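Local coordinates for flagellar hook-associated protein 2 (Bdellovibrio bacteriovorus, PDB 6KTY) that probably caps the growing tip of the bacterial flagellar filament, helping flagellin subunits polymerise there and keeping them from leaking out of the central channel, at residues G62-E67 against K89-A94. Residues are numbered along the deposited sequence; the frame is centred on the assembly and turned at random.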
loop_
_atom_site.group_PDB
_atom_site.type_symbol
_atom_site.label_atom_id
_atom_site.label_comp_id
_atom_site.label_asym_id
_atom_site.label_seq_id
_atom_site.Cartn_x
_atom_site.Cartn_y
_atom_site.Cartn_z
ATOM N N GLY A 62 26.475 6.866 37.678
ATOM C CA GLY A 62 27.003 8.103 37.103
ATOM C C GLY A 62 25.842 8.857 36.519
ATOM O O GLY A 62 24.870 9.117 37.237
ATOM N N TYR A 63 25.933 9.174 35.220
ATOM C CA TYR A 63 24.847 9.853 34.533
ATOM C C TYR A 63 24.807 9.621 33.026
ATOM O O TYR A 63 25.795 9.200 32.395
ATOM C CB TYR A 63 24.865 11.360 34.827
ATOM C CG TYR A 63 26.008 12.147 34.219
ATOM C CD1 TYR A 63 25.958 12.598 32.888
ATOM C CD2 TYR A 63 27.103 12.493 34.969
ATOM C CE1 TYR A 63 27.008 13.343 32.330
ATOM C CE2 TYR A 63 28.153 13.233 34.421
ATOM C CZ TYR A 63 28.090 13.662 33.103
ATOM O OH TYR A 63 29.134 14.388 32.573
ATOM N N ILE A 64 23.647 9.902 32.448
ATOM C CA ILE A 64 23.492 9.918 30.996
ATOM C C ILE A 64 23.131 11.348 30.594
ATOM O O ILE A 64 22.243 11.959 31.197
ATOM C CB ILE A 64 22.436 8.924 30.509
ATOM C CG1 ILE A 64 22.862 7.490 30.826
ATOM C CG2 ILE A 64 22.204 9.034 29.014
ATOM C CD1 ILE A 64 21.699 6.526 30.769
ATOM N N LYS A 65 23.851 11.870 29.597
ATOM C CA LYS A 65 23.668 13.242 29.112
ATOM C C LYS A 65 22.719 13.305 27.914
ATOM O O LYS A 65 22.791 12.502 26.966
ATOM C CB LYS A 65 25.052 13.829 28.763
ATOM C CG LYS A 65 25.145 15.341 28.641
ATOM C CD LYS A 65 26.615 15.789 28.708
ATOM C CE LYS A 65 26.798 17.224 28.262
ATOM N NZ LYS A 65 28.215 17.537 27.926
ATOM N N PHE A 66 21.810 14.272 27.939
ATOM C CA PHE A 66 20.944 14.525 26.792
ATOM C C PHE A 66 21.053 15.999 26.432
ATOM O O PHE A 66 21.095 16.850 27.331
ATOM C CB PHE A 66 19.497 14.172 27.137
ATOM C CG PHE A 66 19.328 12.771 27.622
ATOM C CD1 PHE A 66 19.383 11.708 26.726
ATOM C CD2 PHE A 66 19.133 12.508 28.979
ATOM C CE1 PHE A 66 19.241 10.402 27.170
ATOM C CE2 PHE A 66 18.985 11.216 29.424
ATOM C CZ PHE A 66 19.033 10.153 28.515
ATOM N N GLU A 67 21.154 16.314 25.141
ATOM C CA GLU A 67 21.089 17.724 24.711
ATOM C C GLU A 67 19.700 17.885 24.132
ATOM O O GLU A 67 19.340 17.179 23.183
ATOM C CB GLU A 67 22.109 18.094 23.644
ATOM C CG GLU A 67 23.567 17.929 24.070
ATOM C CD GLU A 67 24.012 18.932 25.118
ATOM O OE1 GLU A 67 23.209 19.779 25.565
ATOM O OE2 GLU A 67 25.188 18.869 25.498
ATOM N N LYS A 89 13.234 3.483 34.471
ATOM C CA LYS A 89 12.347 4.147 35.439
ATOM C C LYS A 89 12.912 5.522 35.886
ATOM O O LYS A 89 12.155 6.438 36.068
ATOM C CB LYS A 89 12.016 3.245 36.660
ATOM C CG LYS A 89 11.080 2.065 36.263
ATOM C CD LYS A 89 10.897 1.075 37.388
ATOM C CE LYS A 89 9.852 -0.026 37.086
ATOM N NZ LYS A 89 10.005 -0.729 35.745
ATOM N N GLN A 90 14.237 5.636 36.042
ATOM C CA GLN A 90 14.899 6.893 36.480
ATOM C C GLN A 90 14.858 7.966 35.374
ATOM O O GLN A 90 14.672 9.144 35.646
ATOM C CB GLN A 90 16.367 6.632 36.887
ATOM C CG GLN A 90 16.538 5.759 38.147
ATOM C CD GLN A 90 18.014 5.521 38.584
ATOM O OE1 GLN A 90 18.693 6.440 39.076
ATOM N NE2 GLN A 90 18.478 4.261 38.483
ATOM N N ILE A 91 15.035 7.554 34.118
ATOM C CA ILE A 91 14.868 8.482 32.984
ATOM C C ILE A 91 13.432 8.961 32.982
ATOM O O ILE A 91 13.208 10.158 32.940
ATOM C CB ILE A 91 15.264 7.896 31.613
ATOM C CG1 ILE A 91 16.775 7.620 31.548
ATOM C CG2 ILE A 91 14.892 8.826 30.481
ATOM C CD1 ILE A 91 17.241 6.709 30.345
ATOM N N ASN A 92 12.449 8.070 33.099
ATOM C CA ASN A 92 11.073 8.555 33.086
ATOM C C ASN A 92 10.799 9.484 34.296
ATOM O O ASN A 92 10.177 10.532 34.139
ATOM C CB ASN A 92 10.068 7.406 33.037
ATOM C CG ASN A 92 10.062 6.696 31.689
ATOM O OD1 ASN A 92 10.337 7.315 30.648
ATOM N ND2 ASN A 92 9.770 5.380 31.698
ATOM N N ALA A 93 11.301 9.129 35.484
ATOM C CA ALA A 93 11.002 9.919 36.690
ATOM C C ALA A 93 11.710 11.271 36.664
ATOM O O ALA A 93 11.284 12.184 37.330
ATOM C CB ALA A 93 11.378 9.160 37.956
ATOM N N ALA A 94 12.794 11.395 35.901
ATOM C CA ALA A 94 13.508 12.663 35.787
ATOM C C ALA A 94 12.665 13.762 35.134
ATOM O O ALA A 94 12.943 14.943 35.319
ATOM C CB ALA A 94 14.786 12.462 34.995
#
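Ile91's chi1 of -66° sends CG1 toward the strand, and with CD1 anti to CA (chi2 166°) the methyl then runs largely back along the helix; nearly the same pair of torsions in Ile64 (chi2 162°) directs its CG1-CD1 bond toward the helix. Ile64 CD1 comes up to the flank of the Ile91 methyl, 4.5 Å from Ile91 CD1. That same Ile91 methyl also comes to the rim of the Phe66 ring: it sits near the ring plane, 4.3 Å from Phe66 CZ, so the phenyl offers its edge and not its face. Ile64 and Phe66, two apart on the strand, both point inward, while Tyr63, Lys65 and Glu67 lie on the other side. This is a helix packed on beta-strands: helix 84-94 follows the hairpin of strands 63-68 and 71-77 and lies over the hydrophobic core of one domain of this FliD fragment. The direct contact is small and wholly apolar, burying 91 Å² in all, with the backbones well apart (Ile64 CA to Ile91 CA, 9.0 Å). Leu98 and Val117, from strands 98-104 and 113-119 of the neighbouring sheet, touch both Phe66 and Ile91; Val75 of strand 71-77 packs against Phe66.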